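Local coordinates for protein polyphosphate kinase (Porphyromonas gingivalis, PDB 2O8R) that probably catalyses the reversible transfer of the terminal phosphate of ATP to a growing polyphosphate chain, in a magnesium-dependent reaction, at residues V487-R492 with R505-L510; V511-M516 with N625-A630; F269-R274 with E292-S297. The protein carries 3 engineered substitutions. All coordinates share one frame; numbering follows the deposited sequence.

Interaction 1 (V487-R492 with R505-L510). With SO4 (sulfate ion), chain E.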
loop_
_atom_site.group_PDB
_atom_site.type_symbol
_atom_site.label_atom_id
_atom_site.label_comp_id
_atom_site.label_asym_id
_atom_site.label_seq_id
_atom_site.Cartn_x
_atom_site.Cartn_y
_atom_site.Cartn_z
ATOM N N VAL A 487 34.977 -2.379 12.359
ATOM C CA VAL A 487 34.373 -3.484 11.610
ATOM C C VAL A 487 34.290 -4.696 12.518
ATOM O O VAL A 487 33.380 -5.520 12.390
ATOM C CB VAL A 487 35.123 -3.803 10.297
ATOM C CG1 VAL A 487 34.916 -5.264 9.866
ATOM C CG2 VAL A 487 34.700 -2.835 9.185
ATOM N N HIS A 488 35.211 -4.756 13.474
ATOM C CA HIS A 488 35.264 -5.870 14.394
ATOM C C HIS A 488 34.209 -5.686 15.475
ATOM O O HIS A 488 33.583 -6.647 15.936
ATOM C CB HIS A 488 36.659 -5.993 15.017
ATOM C CG HIS A 488 36.794 -7.166 15.932
ATOM N ND1 HIS A 488 36.512 -7.095 17.280
ATOM C CD2 HIS A 488 37.133 -8.452 15.684
ATOM C CE1 HIS A 488 36.679 -8.287 17.824
ATOM N NE2 HIS A 488 37.050 -9.128 16.876
ATOM N N ASP A 489 34.028 -4.436 15.879
ATOM C CA ASP A 489 33.089 -4.089 16.933
ATOM C C ASP A 489 31.668 -4.357 16.485
ATOM O O ASP A 489 30.874 -4.929 17.237
ATOM C CB ASP A 489 33.259 -2.625 17.309
ATOM C CG ASP A 489 34.399 -2.405 18.281
ATOM O OD1 ASP A 489 34.921 -3.412 18.801
ATOM O OD2 ASP A 489 34.762 -1.230 18.541
ATOM N N VAL A 490 31.373 -3.951 15.250
ATOM C CA VAL A 490 30.086 -4.207 14.629
ATOM C C VAL A 490 29.910 -5.718 14.457
ATOM O O VAL A 490 28.839 -6.273 14.766
ATOM C CB VAL A 490 29.966 -3.476 13.275
ATOM C CG1 VAL A 490 28.724 -3.920 12.524
ATOM C CG2 VAL A 490 29.933 -1.969 13.480
ATOM N N TYR A 491 30.974 -6.375 13.992
ATOM C CA TYR A 491 31.010 -7.826 13.897
ATOM C C TYR A 491 30.573 -8.473 15.206
ATOM O O TYR A 491 29.669 -9.315 15.239
ATOM C CB TYR A 491 32.417 -8.297 13.552
ATOM C CG TYR A 491 32.616 -9.773 13.789
ATOM C CD1 TYR A 491 32.173 -10.701 12.860
ATOM C CD2 TYR A 491 33.239 -10.242 14.943
ATOM C CE1 TYR A 491 32.331 -12.050 13.067
ATOM C CE2 TYR A 491 33.403 -11.591 15.156
ATOM C CZ TYR A 491 32.946 -12.491 14.209
ATOM O OH TYR A 491 33.096 -13.847 14.403
ATOM N N ARG A 492 31.236 -8.059 16.278
ATOM C CA ARG A 492 30.979 -8.564 17.609
ATOM C C ARG A 492 29.579 -8.221 18.078
ATOM O O ARG A 492 28.917 -9.053 18.700
ATOM C CB ARG A 492 32.012 -8.010 18.593
ATOM C CG ARG A 492 31.819 -8.491 20.001
ATOM C CD ARG A 492 32.829 -7.885 20.951
ATOM N NE ARG A 492 33.997 -8.738 21.137
ATOM C CZ ARG A 492 35.245 -8.358 20.903
ATOM N NH1 ARG A 492 35.503 -7.127 20.482
ATOM N NH2 ARG A 492 36.237 -9.210 21.096
ATOM N N ARG A 505 33.022 -6.391 24.907
ATOM C CA ARG A 505 34.135 -5.446 24.852
ATOM C C ARG A 505 34.305 -4.884 23.453
ATOM O O ARG A 505 34.472 -5.640 22.496
ATOM C CB ARG A 505 35.447 -6.145 25.239
ATOM C CG ARG A 505 35.596 -6.518 26.708
ATOM C CD ARG A 505 37.027 -6.924 27.024
ATOM N NE ARG A 505 37.387 -8.216 26.453
ATOM C CZ ARG A 505 37.396 -9.360 27.131
ATOM N NH1 ARG A 505 37.060 -9.379 28.416
ATOM N NH2 ARG A 505 37.745 -10.488 26.524
ATOM N N PHE A 506 34.307 -3.560 23.337
ATOM C CA PHE A 506 34.458 -2.924 22.032
ATOM C C PHE A 506 35.655 -1.965 21.999
ATOM O O PHE A 506 35.966 -1.327 23.002
ATOM C CB PHE A 506 33.140 -2.234 21.629
ATOM C CG PHE A 506 31.939 -3.138 21.720
ATOM C CD1 PHE A 506 31.552 -3.909 20.634
ATOM C CD2 PHE A 506 31.215 -3.245 22.903
ATOM C CE1 PHE A 506 30.460 -4.760 20.720
ATOM C CE2 PHE A 506 30.115 -4.096 22.997
ATOM C CZ PHE A 506 29.741 -4.851 21.908
ATOM N N SER A 507 36.328 -1.879 20.849
ATOM C CA SER A 507 37.532 -1.043 20.693
ATOM C C SER A 507 37.233 0.446 20.600
ATOM O O SER A 507 37.891 1.258 21.243
ATOM C CB SER A 507 38.343 -1.444 19.455
ATOM O OG SER A 507 38.602 -2.831 19.425
ATOM N N ARG A 508 36.269 0.803 19.762
ATOM C CA ARG A 508 35.985 2.207 19.492
ATOM C C ARG A 508 34.497 2.468 19.584
ATOM O O ARG A 508 34.079 3.578 19.889
ATOM C CB ARG A 508 36.457 2.596 18.097
ATOM C CG ARG A 508 37.887 2.203 17.765
ATOM C CD ARG A 508 38.869 3.173 18.344
ATOM N NE ARG A 508 40.121 3.177 17.601
ATOM C CZ ARG A 508 41.007 4.167 17.650
ATOM N NH1 ARG A 508 40.772 5.235 18.401
ATOM N NH2 ARG A 508 42.125 4.090 16.939
ATOM N N LEU A 509 33.710 1.430 19.321
ATOM C CA LEU A 509 32.256 1.541 19.277
ATOM C C LEU A 509 31.645 1.746 20.659
ATOM O O LEU A 509 32.165 1.249 21.650
ATOM C CB LEU A 509 31.680 0.279 18.649
ATOM C CG LEU A 509 30.236 0.297 18.174
ATOM C CD1 LEU A 509 30.080 1.408 17.152
ATOM C CD2 LEU A 509 29.825 -1.081 17.623
ATOM N N LEU A 510 30.542 2.476 20.721
ATOM C CA LEU A 510 29.803 2.617 21.970
ATOM C C LEU A 510 28.432 1.990 21.869
ATOM O O LEU A 510 27.606 2.441 21.078
ATOM C CB LEU A 510 29.617 4.083 22.314
ATOM C CG LEU A 510 30.871 4.918 22.455
ATOM C CD1 LEU A 510 30.464 6.272 23.002
ATOM C CD2 LEU A 510 31.832 4.218 23.387
HETATM S S SO4 E . 39.177 -7.868 23.389
HETATM O O1 SO4 E . 39.697 -8.452 22.151
HETATM O O2 SO4 E . 38.106 -6.909 23.104
HETATM O O3 SO4 E . 38.654 -8.945 24.228
HETATM O O4 SO4 E . 40.261 -7.175 24.082
#
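Asp489 on helix 484-497 and Phe506 in the loop that follows it bring their CA atoms to 5.4 Å, the nearest CA pair of the two segments. The contact is a worked example of one carboxylate shaping a turn of main chain. Asp489 CG lies beside the backbone N (chi1 -82°), and its two oxygens meet three successive amides. OD1 takes Ser507 N at 2.9 Å through its syn lone pair. OD2 accepts two bonds: Arg508 N, at 2.8 Å, meets it nearly along the C-O axis, while Leu509 N, at 3.0 Å, comes from the anti side and somewhat out of the carboxylate plane. The CB and CD2 of Leu509 lie against Asp489 CB, and CD2 reaches Val490 CG2 at 4.2 Å. The Phe506 ring turns its edge to Asp489 O and receives Arg492 CD at 3.9 Å from CE1, its plane steeply inclined to both the carboxylate and the guanidinium. Beyond the bend at chi3, the Arg492 guanidinium lies beside Arg505 O, but its NE pairs with Glu502 in a salt bridge. Arg505 NE and NH2 both bond O3 of a sulfate, NE at 2.7 Å; the ion probably came from the crystallisation liquor. Three amides sharing one buried carboxylate would stabilise its negative charge without a cationic partner across the contact, and they hold the 507-509 part of the loop against helix 484-497 just before strand 510-511.

Interaction 2 (V511-M516 with N625-A630)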
loop_
_atom_site.group_PDB
_atom_site.type_symbol
_atom_site.label_atom_id
_atom_site.label_comp_id
_atom_site.label_asym_id
_atom_site.label_seq_id
_atom_site.Cartn_x
_atom_site.Cartn_y
_atom_site.Cartn_z
ATOM N N VAL A 511 28.189 0.964 22.678
ATOM C CA VAL A 511 26.889 0.294 22.712
ATOM C C VAL A 511 26.172 0.499 24.051
ATOM O O VAL A 511 26.782 0.449 25.113
ATOM C CB VAL A 511 27.018 -1.202 22.400
ATOM C CG1 VAL A 511 25.648 -1.826 22.193
ATOM C CG2 VAL A 511 27.878 -1.409 21.149
ATOM N N ALA A 512 24.874 0.756 23.984
ATOM C CA ALA A 512 24.074 1.011 25.169
ATOM C C ALA A 512 23.933 -0.268 25.984
ATOM O O ALA A 512 23.881 -1.361 25.424
ATOM C CB ALA A 512 22.704 1.556 24.772
ATOM N N ARG A 513 23.878 -0.125 27.307
ATOM C CA ARG A 513 23.833 -1.267 28.230
ATOM C C ARG A 513 25.169 -2.019 28.232
ATOM O O ARG A 513 25.270 -3.137 28.728
ATOM C CB ARG A 513 22.665 -2.218 27.909
ATOM C CG ARG A 513 21.308 -1.537 27.756
ATOM C CD ARG A 513 20.230 -2.514 27.309
ATOM N NE ARG A 513 19.647 -3.229 28.445
ATOM C CZ ARG A 513 19.964 -4.473 28.806
ATOM N NH1 ARG A 513 20.862 -5.170 28.118
ATOM N NH2 ARG A 513 19.375 -5.026 29.860
ATOM N N TYR A 514 26.191 -1.387 27.668
ATOM C CA TYR A 514 27.544 -1.915 27.697
ATOM C C TYR A 514 28.529 -0.828 28.112
ATOM O O TYR A 514 28.715 -0.595 29.301
ATOM C CB TYR A 514 27.919 -2.526 26.353
ATOM C CG TYR A 514 27.207 -3.822 26.077
ATOM C CD1 TYR A 514 27.649 -5.016 26.648
ATOM C CD2 TYR A 514 26.085 -3.860 25.253
ATOM C CE1 TYR A 514 26.985 -6.218 26.413
ATOM C CE2 TYR A 514 25.421 -5.054 24.994
ATOM C CZ TYR A 514 25.878 -6.229 25.576
ATOM O OH TYR A 514 25.233 -7.415 25.316
ATOM N N ASN A 515 29.139 -0.146 27.150
ATOM C CA ASN A 515 30.141 0.867 27.478
ATOM C C ASN A 515 29.684 2.312 27.341
ATOM O O ASN A 515 30.431 3.225 27.688
ATOM C CB ASN A 515 31.398 0.660 26.633
ATOM C CG ASN A 515 31.098 0.611 25.155
ATOM O OD1 ASN A 515 29.952 0.746 24.739
ATOM N ND2 ASN A 515 32.127 0.416 24.353
HETATM N N MSE A 516 28.469 2.526 26.845
HETATM C CA MSE A 516 28.051 3.875 26.456
HETATM C C MSE A 516 27.827 4.875 27.596
HETATM O O MSE A 516 28.192 6.049 27.478
HETATM C CB MSE A 516 26.832 3.837 25.554
HETATM C CG MSE A 516 26.589 5.182 24.877
HETATM SE SE MSE A 516 24.976 5.239 23.792
HETATM C CE MSE A 516 23.621 5.204 25.197
ATOM N N ASN A 625 17.014 1.159 28.216
ATOM C CA ASN A 625 16.140 0.095 27.699
ATOM C C ASN A 625 16.557 -0.501 26.354
ATOM O O ASN A 625 16.506 -1.718 26.161
ATOM C CB ASN A 625 14.696 0.589 27.599
ATOM C CG ASN A 625 14.136 1.015 28.928
ATOM O OD1 ASN A 625 14.864 1.488 29.800
ATOM N ND2 ASN A 625 12.832 0.848 29.098
ATOM N N ARG A 626 16.953 0.360 25.425
ATOM C CA ARG A 626 17.294 -0.053 24.071
ATOM C C ARG A 626 18.756 -0.474 23.897
ATOM O O ARG A 626 19.626 -0.096 24.683
ATOM C CB ARG A 626 16.991 1.094 23.096
ATOM C CG ARG A 626 15.527 1.253 22.755
ATOM C CD ARG A 626 14.966 2.561 23.243
ATOM N NE ARG A 626 15.353 3.657 22.358
ATOM C CZ ARG A 626 14.666 4.043 21.285
ATOM N NH1 ARG A 626 15.107 5.056 20.548
ATOM N NH2 ARG A 626 13.541 3.427 20.945
ATOM N N ILE A 627 19.034 -1.244 22.852
ATOM C CA ILE A 627 20.406 -1.310 22.384
ATOM C C ILE A 627 20.638 -0.275 21.271
ATOM O O ILE A 627 19.980 -0.286 20.223
ATOM C CB ILE A 627 20.866 -2.752 22.044
ATOM C CG1 ILE A 627 21.404 -3.418 23.323
ATOM C CG2 ILE A 627 21.947 -2.752 20.956
ATOM C CD1 ILE A 627 21.951 -4.807 23.135
ATOM N N GLU A 628 21.558 0.645 21.551
ATOM C CA GLU A 628 21.866 1.766 20.670
ATOM C C GLU A 628 23.331 1.723 20.281
ATOM O O GLU A 628 24.112 0.963 20.854
ATOM C CB GLU A 628 21.628 3.091 21.406
ATOM C CG GLU A 628 20.266 3.234 22.049
ATOM C CD GLU A 628 19.210 3.802 21.115
ATOM O OE1 GLU A 628 19.533 4.151 19.964
ATOM O OE2 GLU A 628 18.046 3.914 21.548
ATOM N N THR A 629 23.713 2.557 19.324
ATOM C CA THR A 629 25.126 2.724 18.998
ATOM C C THR A 629 25.575 4.173 18.963
ATOM O O THR A 629 24.795 5.082 18.666
ATOM C CB THR A 629 25.502 2.095 17.650
ATOM O OG1 THR A 629 24.619 2.582 16.621
ATOM C CG2 THR A 629 25.437 0.590 17.738
ATOM N N ALA A 630 26.848 4.375 19.278
ATOM C CA ALA A 630 27.520 5.620 18.963
ATOM C C ALA A 630 28.906 5.281 18.442
ATOM O O ALA A 630 29.550 4.333 18.905
ATOM C CB ALA A 630 27.600 6.526 20.175
#
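Ala512 meets Glu628 through the one backbone hydrogen bond of this contact: Ala512 N gives to Glu628 O at 3.2 Å, lying above the carbonyl plane. The same oxygen also receives a CA-H...O contact from Val511 at 3.4 Å, and beside it Val511 and Thr629 form an antiparallel non-hydrogen-bonded pair.

Apolar contacts gather on Ile627. Its CG2, anti to the backbone N, touches Val511 CG1 at 4.0 Å, while its CD1 tip reaches the rim of the Tyr514 ring near the ring plane, 3.9 Å from CE2. Ala512 CB lies 3.9 Å from Glu628 CB. Side chains also pack on a carbonyl: Ala512 CB and the aliphatic part of Arg513 both touch Arg626 O.

Polar bonds also run within each segment. Asn515 OD1 turns back to accept Val511 N at 2.7 Å, closing the turn ahead of helix 516-532. Arg626 NE makes a salt bridge with Glu628 OE2 at 2.8 Å.

Outside the segments, Glu628 OE1 bonds Ser615 OG and His439 ND1. His439 is the predicted phosphohistidine intermediate, so Glu628, just ahead of strand 629-632, brings this edge of the phospholipase D-like C-terminal sheet to the probable catalytic histidine.

Interaction 3 (F269-R274 with E292-S297)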
loop_
_atom_site.group_PDB
_atom_site.type_symbol
_atom_site.label_atom_id
_atom_site.label_comp_id
_atom_site.label_asym_id
_atom_site.label_seq_id
_atom_site.Cartn_x
_atom_site.Cartn_y
_atom_site.Cartn_z
ATOM N N PHE A 269 -12.397 14.324 22.367
ATOM C CA PHE A 269 -13.596 14.466 21.548
ATOM C C PHE A 269 -13.726 15.920 21.119
ATOM O O PHE A 269 -14.059 16.789 21.912
ATOM C CB PHE A 269 -14.857 13.990 22.270
ATOM C CG PHE A 269 -16.095 14.038 21.410
ATOM C CD1 PHE A 269 -16.452 12.946 20.633
ATOM C CD2 PHE A 269 -16.891 15.182 21.363
ATOM C CE1 PHE A 269 -17.585 12.991 19.830
ATOM C CE2 PHE A 269 -18.017 15.235 20.568
ATOM C CZ PHE A 269 -18.367 14.139 19.794
HETATM N N MSE A 270 -13.470 16.170 19.846
HETATM C CA MSE A 270 -13.319 17.518 19.337
HETATM C C MSE A 270 -14.497 17.847 18.435
HETATM O O MSE A 270 -14.940 17.001 17.658
HETATM C CB MSE A 270 -12.004 17.584 18.570
HETATM C CG MSE A 270 -11.614 18.920 17.990
HETATM SE SE MSE A 270 -10.106 18.539 16.831
HETATM C CE MSE A 270 -9.888 20.242 15.895
ATOM N N TYR A 271 -15.012 19.066 18.541
ATOM C CA TYR A 271 -16.201 19.438 17.778
ATOM C C TYR A 271 -16.235 20.920 17.468
ATOM O O TYR A 271 -15.644 21.727 18.185
ATOM C CB TYR A 271 -17.478 19.040 18.522
ATOM C CG TYR A 271 -17.625 19.687 19.879
ATOM C CD1 TYR A 271 -18.338 20.869 20.029
ATOM C CD2 TYR A 271 -17.054 19.113 21.012
ATOM C CE1 TYR A 271 -18.478 21.469 21.264
ATOM C CE2 TYR A 271 -17.180 19.707 22.256
ATOM C CZ TYR A 271 -17.894 20.886 22.377
ATOM O OH TYR A 271 -18.030 21.483 23.611
ATOM N N ASP A 272 -16.946 21.255 16.396
ATOM C CA ASP A 272 -17.149 22.625 15.958
ATOM C C ASP A 272 -17.892 23.411 17.036
ATOM O O ASP A 272 -19.027 23.096 17.379
ATOM C CB ASP A 272 -17.894 22.610 14.614
ATOM C CG ASP A 272 -18.757 23.836 14.387
ATOM O OD1 ASP A 272 -18.292 24.977 14.608
ATOM O OD2 ASP A 272 -19.910 23.642 13.953
ATOM N N GLY A 273 -17.225 24.439 17.555
ATOM C CA GLY A 273 -17.674 25.196 18.726
ATOM C C GLY A 273 -19.061 25.819 18.712
ATOM O O GLY A 273 -19.594 26.163 19.767
ATOM N N ARG A 274 -19.649 25.958 17.525
ATOM C CA ARG A 274 -21.024 26.436 17.393
ATOM C C ARG A 274 -22.023 25.422 17.954
ATOM O O ARG A 274 -23.210 25.721 18.051
ATOM C CB ARG A 274 -21.370 26.709 15.923
ATOM C CG ARG A 274 -20.588 27.827 15.262
ATOM C CD ARG A 274 -20.690 27.763 13.737
ATOM N NE ARG A 274 -21.758 28.606 13.195
ATOM C CZ ARG A 274 -21.586 29.847 12.735
ATOM N NH1 ARG A 274 -20.381 30.408 12.751
ATOM N NH2 ARG A 274 -22.622 30.530 12.256
ATOM N N GLU A 292 -14.572 17.052 30.038
ATOM C CA GLU A 292 -13.119 17.151 30.183
ATOM C C GLU A 292 -12.396 16.804 28.883
ATOM O O GLU A 292 -11.448 17.486 28.494
ATOM C CB GLU A 292 -12.631 16.218 31.296
ATOM C CG GLU A 292 -13.511 16.184 32.545
ATOM C CD GLU A 292 -13.100 17.194 33.607
ATOM O OE1 GLU A 292 -12.701 18.327 33.256
ATOM O OE2 GLU A 292 -13.188 16.849 34.804
ATOM N N GLU A 293 -12.841 15.731 28.227
ATOM C CA GLU A 293 -12.264 15.284 26.953
ATOM C C GLU A 293 -12.838 16.056 25.759
ATOM O O GLU A 293 -12.265 16.034 24.664
ATOM C CB GLU A 293 -12.506 13.787 26.751
ATOM C CG GLU A 293 -12.246 12.935 27.978
ATOM C CD GLU A 293 -13.004 11.618 27.947
ATOM O OE1 GLU A 293 -14.162 11.598 27.475
ATOM O OE2 GLU A 293 -12.446 10.601 28.409
ATOM N N ALA A 294 -13.971 16.727 25.978
ATOM C CA ALA A 294 -14.622 17.518 24.938
ATOM C C ALA A 294 -13.948 18.874 24.758
ATOM O O ALA A 294 -13.924 19.689 25.677
ATOM C CB ALA A 294 -16.107 17.693 25.238
ATOM N N ILE A 295 -13.387 19.096 23.574
ATOM C CA ILE A 295 -12.743 20.360 23.245
ATOM C C ILE A 295 -13.460 21.002 22.074
ATOM O O ILE A 295 -13.421 20.489 20.957
ATOM C CB ILE A 295 -11.266 20.172 22.843
ATOM C CG1 ILE A 295 -10.607 19.075 23.679
ATOM C CG2 ILE A 295 -10.514 21.498 22.946
ATOM C CD1 ILE A 295 -9.219 18.716 23.215
ATOM N N ARG A 296 -14.124 22.124 22.324
ATOM C CA ARG A 296 -14.734 22.867 21.235
ATOM C C ARG A 296 -13.671 23.595 20.425
ATOM O O ARG A 296 -12.822 24.291 20.976
ATOM C CB ARG A 296 -15.839 23.817 21.712
ATOM C CG ARG A 296 -15.898 24.093 23.207
ATOM C CD ARG A 296 -17.152 24.901 23.543
ATOM N NE ARG A 296 -17.403 25.921 22.525
ATOM C CZ ARG A 296 -16.896 27.152 22.541
ATOM N NH1 ARG A 296 -16.111 27.547 23.538
ATOM N NH2 ARG A 296 -17.179 27.996 21.558
ATOM N N SER A 297 -13.707 23.397 19.114
ATOM C CA SER A 297 -12.732 24.011 18.235
ATOM C C SER A 297 -13.402 24.645 17.025
ATOM O O SER A 297 -14.605 24.914 17.034
ATOM C CB SER A 297 -11.701 22.985 17.783
ATOM O OG SER A 297 -12.296 22.071 16.893
#
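Tyr271 CG stands between its backbone N and carbonyl carbon (chi1 60°), and its ring lies beside strand 294-297 with Arg296 CA over one face. Met270, present as selenomethionine on the other face of the sheet, keeps CG anti to its N (chi1 -178°) and runs on extended, which brings CE to 3.2 Å from Ser297 OG.

The parallel pairing of strands 268-272 and 294-297 illustrates how a backbone ladder sets such side chains in register. Phe269 N bonds Glu293 O at 2.9 Å, and Phe269 O accepts Ile295 N. Tyr271 repeats the pattern: its N goes to Ile295 O, and its O takes Ser297 N at 2.7 Å. Gly273 N continues the ladder past the strand end by bonding Ser297 O, also at 2.7 Å. The short strand axes cross at 28°.

Arg296 CA sits 4.0 Å from the centroid of the Tyr271 ring as a CH-pi contact, with Arg296 CB near CE1 and CZ. The Arg296 CG then passes the phenol oxygen, 3.4 Å from Tyr271 OH. Ala294 CB comes to the ring edge instead, 3.8 Å from Tyr271 CE2. At the far end of Arg296 the guanidinium turns its edge toward Gly273 O without forming a hydrogen bond.

The two strands belong to a beta-alpha-beta unit whose connecting helix 277-283 packs on the face bearing Phe269, Tyr271 and Ala294, through Leu280 and Ile283. On the face with Ile295, helix 83-112 of the N-terminal region is the neighbour, and its Arg88 bonds Ala294 O. Strand 294-297 is the outermost of its sheet within the chain, while strand 225-235 flanks strand 268-272 along its other edge.

Overall arrangement
From the N terminus, interaction 3 comes first, closing the short crossover of a beta-alpha-beta unit at the edge of the middle-domain sheet. Interaction 1 then folds the loop after helix 484-497 back onto it, and interaction 2 opens just after, joining that loop's end to a strand more than a hundred residues later. The three lie in series, neither nesting nor crossing. Interactions 1 and 2 have centres 12 Å apart and touch: Leu510 O lies 2.7 Å from Ala630 N, a probable hydrogen bond that pairs strand 510-511 with strand 629-632. Interaction 3 stands apart, its centre about 54 Å from that of interaction 1 and 44 Å from that of interaction 2.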